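Aminoglycoside phosphotransferase (Alicyclobacillus acidocaldarius subsp. acidocaldarius, PDB 4PDY) is probably a transferase of the kinase-like phosphotransferase family that moves phosphate onto a small molecule, and holds a histidine in its cleft. Local coordinates at residues Phe85-Val89 with Tyr106-Val111; Thr130-Phe134 with Val239-Phe244; Ala20-Pro24 with Ala56-Ser60. All coordinates share one frame; numbering follows the deposited sequence.

Contact 1: Phe85-Val89 with Tyr106-Val111; sequences FARFV and YVTEWV. With HIS (histidine), chain B.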
loop_
_atom_site.group_PDB
_atom_site.type_symbol
_atom_site.label_atom_id
_atom_site.label_comp_id
_atom_site.label_asym_id
_atom_site.label_seq_id
_atom_site.Cartn_x
_atom_site.Cartn_y
_atom_site.Cartn_z
ATOM N N PHE A 85 -5.523 -4.402 14.246
ATOM C CA PHE A 85 -4.455 -3.425 14.363
ATOM C C PHE A 85 -3.663 -3.655 15.647
ATOM O O PHE A 85 -4.207 -4.119 16.649
ATOM C CB PHE A 85 -4.968 -1.981 14.305
ATOM C CG PHE A 85 -5.807 -1.580 15.474
ATOM C CD1 PHE A 85 -7.123 -2.022 15.612
ATOM C CD2 PHE A 85 -5.311 -0.707 16.421
ATOM C CE1 PHE A 85 -7.876 -1.662 16.702
ATOM C CE2 PHE A 85 -6.084 -0.311 17.499
ATOM C CZ PHE A 85 -7.363 -0.782 17.641
ATOM N N ALA A 86 -2.404 -3.271 15.591
ATOM C CA ALA A 86 -1.542 -3.319 16.766
ATOM C C ALA A 86 -1.935 -2.203 17.721
ATOM O O ALA A 86 -2.116 -1.058 17.348
ATOM C CB ALA A 86 -0.087 -3.178 16.379
ATOM N N ARG A 87 -2.071 -2.543 18.984
ATOM C CA ARG A 87 -2.575 -1.643 19.985
ATOM C C ARG A 87 -1.515 -0.721 20.556
ATOM O O ARG A 87 -0.449 -1.179 21.011
ATOM C CB ARG A 87 -3.246 -2.419 21.108
ATOM C CG ARG A 87 -4.286 -3.410 20.645
ATOM C CD ARG A 87 -5.341 -2.780 19.730
ATOM N NE ARG A 87 -6.021 -3.829 18.935
ATOM C CZ ARG A 87 -7.073 -4.526 19.333
ATOM N NH1 ARG A 87 -7.526 -5.500 18.569
ATOM N NH2 ARG A 87 -7.651 -4.303 20.513
ATOM N N PHE A 88 -1.816 0.568 20.613
ATOM C CA PHE A 88 -0.894 1.567 21.077
ATOM C C PHE A 88 -0.755 1.516 22.593
ATOM O O PHE A 88 -1.715 1.303 23.315
ATOM C CB PHE A 88 -1.388 2.957 20.639
ATOM C CG PHE A 88 -1.477 3.130 19.122
ATOM C CD1 PHE A 88 -0.353 3.368 18.383
ATOM C CD2 PHE A 88 -2.696 3.043 18.462
ATOM C CE1 PHE A 88 -0.409 3.535 17.008
ATOM C CE2 PHE A 88 -2.769 3.186 17.094
ATOM C CZ PHE A 88 -1.629 3.430 16.361
ATOM N N VAL A 89 0.474 1.716 23.050
ATOM C CA VAL A 89 0.812 1.795 24.471
ATOM C C VAL A 89 1.084 3.253 24.785
ATOM O O VAL A 89 1.792 3.931 24.043
ATOM C CB VAL A 89 2.033 0.917 24.807
ATOM C CG1 VAL A 89 2.381 1.078 26.274
ATOM C CG2 VAL A 89 1.697 -0.521 24.437
ATOM N N TYR A 106 6.292 6.242 18.821
ATOM C CA TYR A 106 5.116 5.584 19.382
ATOM C C TYR A 106 5.331 4.095 19.441
ATOM O O TYR A 106 6.127 3.558 18.687
ATOM C CB TYR A 106 3.825 5.972 18.611
ATOM C CG TYR A 106 3.779 5.537 17.173
ATOM C CD1 TYR A 106 3.298 4.294 16.823
ATOM C CD2 TYR A 106 4.153 6.404 16.150
ATOM C CE1 TYR A 106 3.267 3.858 15.517
ATOM C CE2 TYR A 106 4.114 5.976 14.828
ATOM C CZ TYR A 106 3.651 4.710 14.509
ATOM O OH TYR A 106 3.590 4.264 13.202
ATOM N N VAL A 107 4.619 3.467 20.371
ATOM C CA VAL A 107 4.859 2.086 20.753
ATOM C C VAL A 107 3.541 1.331 20.653
ATOM O O VAL A 107 2.490 1.832 21.064
ATOM C CB VAL A 107 5.399 2.035 22.205
ATOM C CG1 VAL A 107 5.581 0.608 22.663
ATOM C CG2 VAL A 107 6.715 2.801 22.349
ATOM N N THR A 108 3.626 0.100 20.149
ATOM C CA THR A 108 2.486 -0.812 20.150
ATOM C C THR A 108 2.861 -2.142 20.787
ATOM O O THR A 108 4.046 -2.517 20.932
ATOM C CB THR A 108 1.936 -1.110 18.742
ATOM O OG1 THR A 108 2.894 -1.823 17.969
ATOM C CG2 THR A 108 1.571 0.159 17.993
ATOM N N GLU A 109 1.829 -2.852 21.223
ATOM C CA GLU A 109 2.002 -4.239 21.639
ATOM C C GLU A 109 2.545 -4.967 20.421
ATOM O O GLU A 109 2.247 -4.587 19.282
ATOM C CB GLU A 109 0.662 -4.866 22.078
ATOM C CG GLU A 109 -0.071 -4.169 23.226
ATOM C CD GLU A 109 0.561 -4.320 24.619
ATOM O OE1 GLU A 109 1.379 -5.234 24.855
ATOM O OE2 GLU A 109 0.215 -3.509 25.514
ATOM N N TRP A 110 3.333 -6.010 20.639
ATOM C CA TRP A 110 3.815 -6.819 19.563
ATOM C C TRP A 110 2.740 -7.703 18.995
ATOM O O TRP A 110 1.945 -8.271 19.735
ATOM C CB TRP A 110 4.867 -7.760 20.106
ATOM C CG TRP A 110 5.543 -8.519 19.082
ATOM C CD1 TRP A 110 5.387 -9.856 18.757
ATOM C CD2 TRP A 110 6.574 -8.023 18.272
ATOM N NE1 TRP A 110 6.259 -10.181 17.746
ATOM C CE2 TRP A 110 7.000 -9.068 17.436
ATOM C CE3 TRP A 110 7.196 -6.778 18.173
ATOM C CZ2 TRP A 110 7.990 -8.890 16.493
ATOM C CZ3 TRP A 110 8.165 -6.603 17.245
ATOM C CH2 TRP A 110 8.572 -7.650 16.423
ATOM N N VAL A 111 2.727 -7.825 17.672
ATOM C CA VAL A 111 1.833 -8.731 16.979
ATOM C C VAL A 111 2.622 -9.899 16.426
ATOM O O VAL A 111 3.499 -9.720 15.587
ATOM C CB VAL A 111 1.111 -8.027 15.817
ATOM C CG1 VAL A 111 0.198 -9.028 15.141
ATOM C CG2 VAL A 111 0.349 -6.825 16.339
HETATM N N HIS B . 5.574 -9.740 14.181
HETATM C CA HIS B . 6.054 -8.883 13.101
HETATM C C HIS B . 7.034 -9.671 12.237
HETATM O O HIS B . 8.201 -9.602 12.387
HETATM C CB HIS B . 6.750 -7.628 13.641
HETATM C CG HIS B . 5.842 -6.649 14.326
HETATM N ND1 HIS B . 5.897 -5.294 14.073
HETATM C CD2 HIS B . 4.882 -6.815 15.269
HETATM C CE1 HIS B . 5.004 -4.669 14.822
HETATM N NE2 HIS B . 4.369 -5.569 15.551
HETATM O OXT HIS B . 6.618 -10.412 11.338
HETATM O O HOH W 1 3.254 5.259 22.239
#
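The methyl group of Ala86 fits against the end of the strand 103-109, with CB 3.6 Å from Thr108 OG1 and 3.7 Å from Val111 CG2. Arg87 meets the strand through its backbone: its carbonyl O accepts a nearly straight bond from Glu109 N at 2.8 Å, the donor lying in the carbonyl plane. The side chain bends back instead, placing NE over the face of the Phe85 ring while it donates to Phe85 O, and NH1 bonds Thr83 O. Phe88 pairs with Thr108 as an antiparallel non-hydrogen-bonded pair, and their side chains lie side by side, CD1 of the ring 3.8 Å from Thr108 CG2. With CG anti to its carbonyl carbon (chi1 -61°), the Phe88 ring also reaches Tyr106, whose CD1 comes in at the ring edge, 3.8 Å from Phe88 CE1. The two ring planes are turned 62° apart, an oblique packing. At Val89, N donates to Val107 O at 2.8 Å, and a water bridges the return side of the same pair, donating to Val89 O and accepting from Val107 N. Beyond the strand, the indole of Trp110 offers one face to the bound histidine, whose CD2 sits over its centre, while the ligand N makes an unusually short contact with Val111 O. A short edge strand laid on a strand that runs out into a ligand-binding linker is the arrangement of the N-terminal lobe of kinase-like phosphotransferases, and the histidine occupies a place consistent with the nucleotide pocket beside the hinge.

Contact 2: Thr130-Phe134 with Val239-Phe244; sequences TLAQF and VVLIDF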
loop_
_atom_site.group_PDB
_atom_site.type_symbol
_atom_site.label_atom_id
_atom_site.label_comp_id
_atom_site.label_asym_id
_atom_site.label_seq_id
_atom_site.Cartn_x
_atom_site.Cartn_y
_atom_site.Cartn_z
ATOM N N THR A 130 -9.352 -7.566 6.131
ATOM C CA THR A 130 -8.942 -6.588 7.116
ATOM C C THR A 130 -9.036 -5.146 6.569
ATOM O O THR A 130 -9.524 -4.248 7.271
ATOM C CB THR A 130 -7.519 -6.926 7.608
ATOM O OG1 THR A 130 -7.602 -8.099 8.430
ATOM C CG2 THR A 130 -6.892 -5.779 8.350
ATOM N N LEU A 131 -8.515 -4.936 5.362
ATOM C CA LEU A 131 -8.599 -3.604 4.757
ATOM C C LEU A 131 -10.060 -3.139 4.609
ATOM O O LEU A 131 -10.381 -1.981 4.882
ATOM C CB LEU A 131 -7.901 -3.606 3.402
ATOM C CG LEU A 131 -6.366 -3.706 3.451
ATOM C CD1 LEU A 131 -5.856 -4.054 2.057
ATOM C CD2 LEU A 131 -5.720 -2.433 3.988
ATOM N N ALA A 132 -10.922 -4.047 4.183
ATOM C CA ALA A 132 -12.339 -3.739 4.046
ATOM C C ALA A 132 -12.969 -3.401 5.385
ATOM O O ALA A 132 -13.784 -2.495 5.512
ATOM C CB ALA A 132 -13.042 -4.895 3.391
ATOM N N GLN A 133 -12.600 -4.162 6.416
ATOM C CA GLN A 133 -13.106 -3.894 7.759
ATOM C C GLN A 133 -12.665 -2.524 8.255
ATOM O O GLN A 133 -13.434 -1.815 8.899
ATOM C CB GLN A 133 -12.662 -4.984 8.747
ATOM C CG GLN A 133 -13.332 -6.320 8.529
ATOM C CD GLN A 133 -12.868 -7.368 9.506
ATOM O OE1 GLN A 133 -11.676 -7.397 9.874
ATOM N NE2 GLN A 133 -13.800 -8.189 9.994
ATOM N N PHE A 134 -11.411 -2.170 7.999
ATOM C CA PHE A 134 -10.919 -0.854 8.400
ATOM C C PHE A 134 -11.706 0.270 7.717
ATOM O O PHE A 134 -12.094 1.236 8.354
ATOM C CB PHE A 134 -9.422 -0.743 8.086
ATOM C CG PHE A 134 -8.822 0.610 8.406
ATOM C CD1 PHE A 134 -8.834 1.107 9.693
ATOM C CD2 PHE A 134 -8.246 1.378 7.415
ATOM C CE1 PHE A 134 -8.286 2.337 9.987
ATOM C CE2 PHE A 134 -7.686 2.598 7.694
ATOM C CZ PHE A 134 -7.728 3.095 8.983
ATOM N N VAL A 239 -5.196 -11.160 9.316
ATOM C CA VAL A 239 -4.185 -10.157 9.066
ATOM C C VAL A 239 -4.391 -8.947 9.960
ATOM O O VAL A 239 -5.484 -8.365 10.009
ATOM C CB VAL A 239 -4.147 -9.753 7.574
ATOM C CG1 VAL A 239 -3.347 -8.478 7.366
ATOM C CG2 VAL A 239 -3.572 -10.875 6.743
ATOM N N VAL A 240 -3.319 -8.553 10.634
ATOM C CA VAL A 240 -3.303 -7.399 11.494
ATOM C C VAL A 240 -2.443 -6.343 10.832
ATOM O O VAL A 240 -1.310 -6.602 10.439
ATOM C CB VAL A 240 -2.768 -7.774 12.904
ATOM C CG1 VAL A 240 -2.606 -6.535 13.755
ATOM C CG2 VAL A 240 -3.701 -8.767 13.577
ATOM N N LEU A 241 -3.019 -5.156 10.680
ATOM C CA LEU A 241 -2.294 -4.061 10.083
ATOM C C LEU A 241 -1.440 -3.326 11.094
ATOM O O LEU A 241 -1.832 -3.125 12.235
ATOM C CB LEU A 241 -3.250 -3.056 9.446
ATOM C CG LEU A 241 -4.038 -3.569 8.251
ATOM C CD1 LEU A 241 -5.151 -2.584 7.922
ATOM C CD2 LEU A 241 -3.162 -3.782 7.031
ATOM N N ILE A 242 -0.281 -2.896 10.631
ATOM C CA ILE A 242 0.542 -1.947 11.362
ATOM C C ILE A 242 0.901 -0.768 10.434
ATOM O O ILE A 242 0.702 -0.844 9.213
ATOM C CB ILE A 242 1.788 -2.593 11.971
ATOM C CG1 ILE A 242 2.685 -3.075 10.854
ATOM C CG2 ILE A 242 1.383 -3.755 12.892
ATOM C CD1 ILE A 242 4.031 -3.552 11.339
ATOM N N ASP A 243 1.428 0.287 11.027
ATOM C CA ASP A 243 1.858 1.493 10.297
ATOM C C ASP A 243 0.736 2.209 9.550
ATOM O O ASP A 243 0.613 2.039 8.345
ATOM C CB ASP A 243 3.009 1.194 9.337
ATOM C CG ASP A 243 3.691 2.452 8.836
ATOM O OD1 ASP A 243 3.249 3.559 9.196
ATOM O OD2 ASP A 243 4.659 2.315 8.060
ATOM N N PHE A 244 -0.040 2.963 10.318
ATOM C CA PHE A 244 -1.171 3.725 9.796
ATOM C C PHE A 244 -0.766 5.154 9.452
ATOM O O PHE A 244 -1.624 6.006 9.330
ATOM C CB PHE A 244 -2.322 3.697 10.818
ATOM C CG PHE A 244 -3.062 2.386 10.853
ATOM C CD1 PHE A 244 -2.601 1.302 11.619
ATOM C CD2 PHE A 244 -4.198 2.215 10.069
ATOM C CE1 PHE A 244 -3.306 0.106 11.618
ATOM C CE2 PHE A 244 -4.888 1.014 10.066
ATOM C CZ PHE A 244 -4.444 -0.027 10.836
HETATM O O HOH W 2 -8.155 -10.780 8.640
#
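Helix 121-137 packs here against strand 239-241 and the Ile242-Asp243-Phe244 turn that follows it, the part of a kinase-like fold where protein kinases carry their DFG motif. The polar end of the contact is Thr130, whose OG1 lies 2.7 Å from Val239 O and also within hydrogen-bonding reach of Gln126 O, one turn back in the helix; its one proton can serve only one of these carbonyls at a time. A water donates to the same OG1 at 2.7 Å and accepts from Val239 N at 3.1 Å, so hydroxyl and water meet the C=O and N-H of Val239. The methyl branch of Thr130 turns to the apolar side, CG2 lying 3.6 Å from Leu241 CG as the two side chains pass in opposite directions. Leu131 crosses Leu241 at about a right angle, its CD2 4.0 Å from Leu241 CD1. Further along, Phe134 swings its ring out with CG anti to the backbone N (chi1 177°), presenting a face to Phe244. The Phe244 edge points into that face in an edge-to-face pair, CE2 standing 3.6 Å from Phe134 CE1 and offset toward the rim. The ring centroids are 5.0 Å apart and the planes meet at 60°. Phe244 also stands edge-to-face with His223, an arrangement that recalls the paired histidine and phenylalanine of the protein kinase core. The helix and strand segments cross at 49°, their axes 9.3 Å apart. Around them, strand 231-233 supports Val239 and Leu241, helix 271-284 packs on Leu131, and helix 64-79 covers the aromatic pair, with Leu74 touching both rings.

Contact 3: Ala20-Pro24 with Ala56-Ser60; sequences APLIP and AAKRS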
loop_
_atom_site.group_PDB
_atom_site.type_symbol
_atom_site.label_atom_id
_atom_site.label_comp_id
_atom_site.label_asym_id
_atom_site.label_seq_id
_atom_site.Cartn_x
_atom_site.Cartn_y
_atom_site.Cartn_z
ATOM N N ALA A 20 20.777 1.198 11.951
ATOM C CA ALA A 20 19.665 1.966 12.493
ATOM C C ALA A 20 20.063 2.507 13.862
ATOM O O ALA A 20 20.528 1.765 14.706
ATOM C CB ALA A 20 18.419 1.094 12.612
ATOM N N PRO A 21 19.926 3.816 14.069
ATOM C CA PRO A 21 20.259 4.327 15.399
ATOM C C PRO A 21 19.295 3.783 16.496
ATOM O O PRO A 21 18.095 3.703 16.282
ATOM C CB PRO A 21 20.138 5.853 15.236
ATOM C CG PRO A 21 20.129 6.104 13.769
ATOM C CD PRO A 21 19.560 4.882 13.123
ATOM N N LEU A 22 19.826 3.355 17.636
ATOM C CA LEU A 22 18.972 2.942 18.746
ATOM C C LEU A 22 18.151 4.136 19.207
ATOM O O LEU A 22 18.616 5.286 19.177
ATOM C CB LEU A 22 19.786 2.382 19.920
ATOM C CG LEU A 22 20.164 0.898 19.859
ATOM C CD1 LEU A 22 21.255 0.631 20.877
ATOM C CD2 LEU A 22 18.966 -0.016 20.102
ATOM N N ILE A 23 16.924 3.868 19.613
ATOM C CA ILE A 23 16.097 4.892 20.226
ATOM C C ILE A 23 16.789 5.367 21.511
ATOM O O ILE A 23 17.298 4.540 22.270
ATOM C CB ILE A 23 14.667 4.361 20.484
ATOM C CG1 ILE A 23 14.004 4.034 19.139
ATOM C CG2 ILE A 23 13.853 5.328 21.345
ATOM C CD1 ILE A 23 12.643 3.406 19.230
ATOM N N PRO A 24 16.793 6.683 21.779
ATOM C CA PRO A 24 17.422 7.125 23.024
ATOM C C PRO A 24 16.753 6.502 24.257
ATOM O O PRO A 24 15.540 6.383 24.308
ATOM C CB PRO A 24 17.248 8.655 22.988
ATOM C CG PRO A 24 17.130 8.963 21.542
ATOM C CD PRO A 24 16.382 7.826 20.943
ATOM N N ALA A 56 6.703 -3.103 19.890
ATOM C CA ALA A 56 7.275 -2.499 18.696
ATOM C C ALA A 56 7.320 -0.983 18.887
ATOM O O ALA A 56 6.262 -0.364 19.070
ATOM C CB ALA A 56 6.395 -2.823 17.496
ATOM N N ALA A 57 8.502 -0.394 18.827
ATOM C CA ALA A 57 8.669 1.047 18.965
ATOM C C ALA A 57 9.065 1.617 17.605
ATOM O O ALA A 57 9.965 1.122 16.946
ATOM C CB ALA A 57 9.724 1.332 20.007
ATOM N N LYS A 58 8.348 2.653 17.190
ATOM C CA LYS A 58 8.551 3.269 15.895
ATOM C C LYS A 58 9.060 4.700 16.057
ATOM O O LYS A 58 8.443 5.493 16.773
ATOM C CB LYS A 58 7.227 3.298 15.136
ATOM C CG LYS A 58 7.303 3.972 13.753
ATOM C CD LYS A 58 8.161 3.196 12.763
ATOM C CE LYS A 58 8.269 3.874 11.397
ATOM N NZ LYS A 58 6.977 3.809 10.674
ATOM N N ARG A 59 10.181 4.982 15.402
ATOM C CA ARG A 59 10.671 6.323 15.206
ATOM C C ARG A 59 10.021 6.841 13.920
ATOM O O ARG A 59 10.190 6.249 12.840
ATOM C CB ARG A 59 12.175 6.322 15.040
ATOM C CG ARG A 59 12.758 7.699 14.802
ATOM C CD ARG A 59 14.246 7.662 14.525
ATOM N NE ARG A 59 15.049 7.494 15.742
ATOM C CZ ARG A 59 15.801 6.443 16.063
ATOM N NH1 ARG A 59 15.864 5.351 15.310
ATOM N NH2 ARG A 59 16.507 6.502 17.182
ATOM N N SER A 60 9.273 7.930 14.047
ATOM C CA SER A 60 8.526 8.487 12.929
ATOM C C SER A 60 8.839 9.974 12.775
ATOM O O SER A 60 9.363 10.614 13.688
ATOM C CB SER A 60 7.023 8.265 13.149
ATOM O OG SER A 60 6.241 8.785 12.076
#
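Pro21 O is gripped by both terminal nitrogens of Arg59: NH1 donates to it at 2.9 Å with a fairly straight bond (156°), and NH2 adds a weak, bent one at 3.3 Å. NH2 makes a second weak bond, to Leu22 O at 3.1 Å, so the guanidinium spans two successive carbonyls of the N-terminal loop. Pro21 O sits at the edge of the guanidinium near its plane, as Leu22 O does. The arginine gets there by a chain that leaves the strand fully extended, CG anti to the backbone N (chi1 179°), and then turns at chi3 (-78°) to lay the group along the loop. Ile23 CG1 rests over one guanidinium face, 4.0 Å from Arg59 NH2, the two side chains passing in opposite directions. Beyond it, Ile23 CD1 reaches the Ala57 methyl, 3.7 Å from CB, which adds an apolar contact to the polar grip. NE of Arg59 bonds Tyr105 OH, and Phe103 makes a cation-pi contact with the same group, so neighbouring strand 103-109 helps to fix its rotation. The loop is tied down further by Ile23 N to Glu45 OE1 and Ile23 O to Arg38 NH1, and it ends at Pro24, the N-cap of helix 25-28. Here the segment leading into the N-terminal lobe lies across the outer face of its antiparallel sheet. Lys58 leaves the same strand away from this loop and salt-bridges Glu245, and the Ala-Ala-Lys order resembles the AxK motif of the third kinase strand.

Contacts 1 and 3 belong to one antiparallel sheet, where strands 54-60 and 103-109 are neighbours joined by probable backbone bonds such as Tyr106 O to Lys58 N. Their centres are about 14 Å apart. Contact 2 lies about 13 Å from the centre of contact 1 and 22 Å from that of contact 3, where helix 121-137 meets strand 239-241. Contact 1 meets it by packing, Phe85 on Val240 and Phe244, and Ala86 on Ile242. Along the chain the contacts follow in the order 3, 1, 2, each closing before the next opens. All three supply residues to the histidine pocket, so the two lobes of a kinase-like fold converge there.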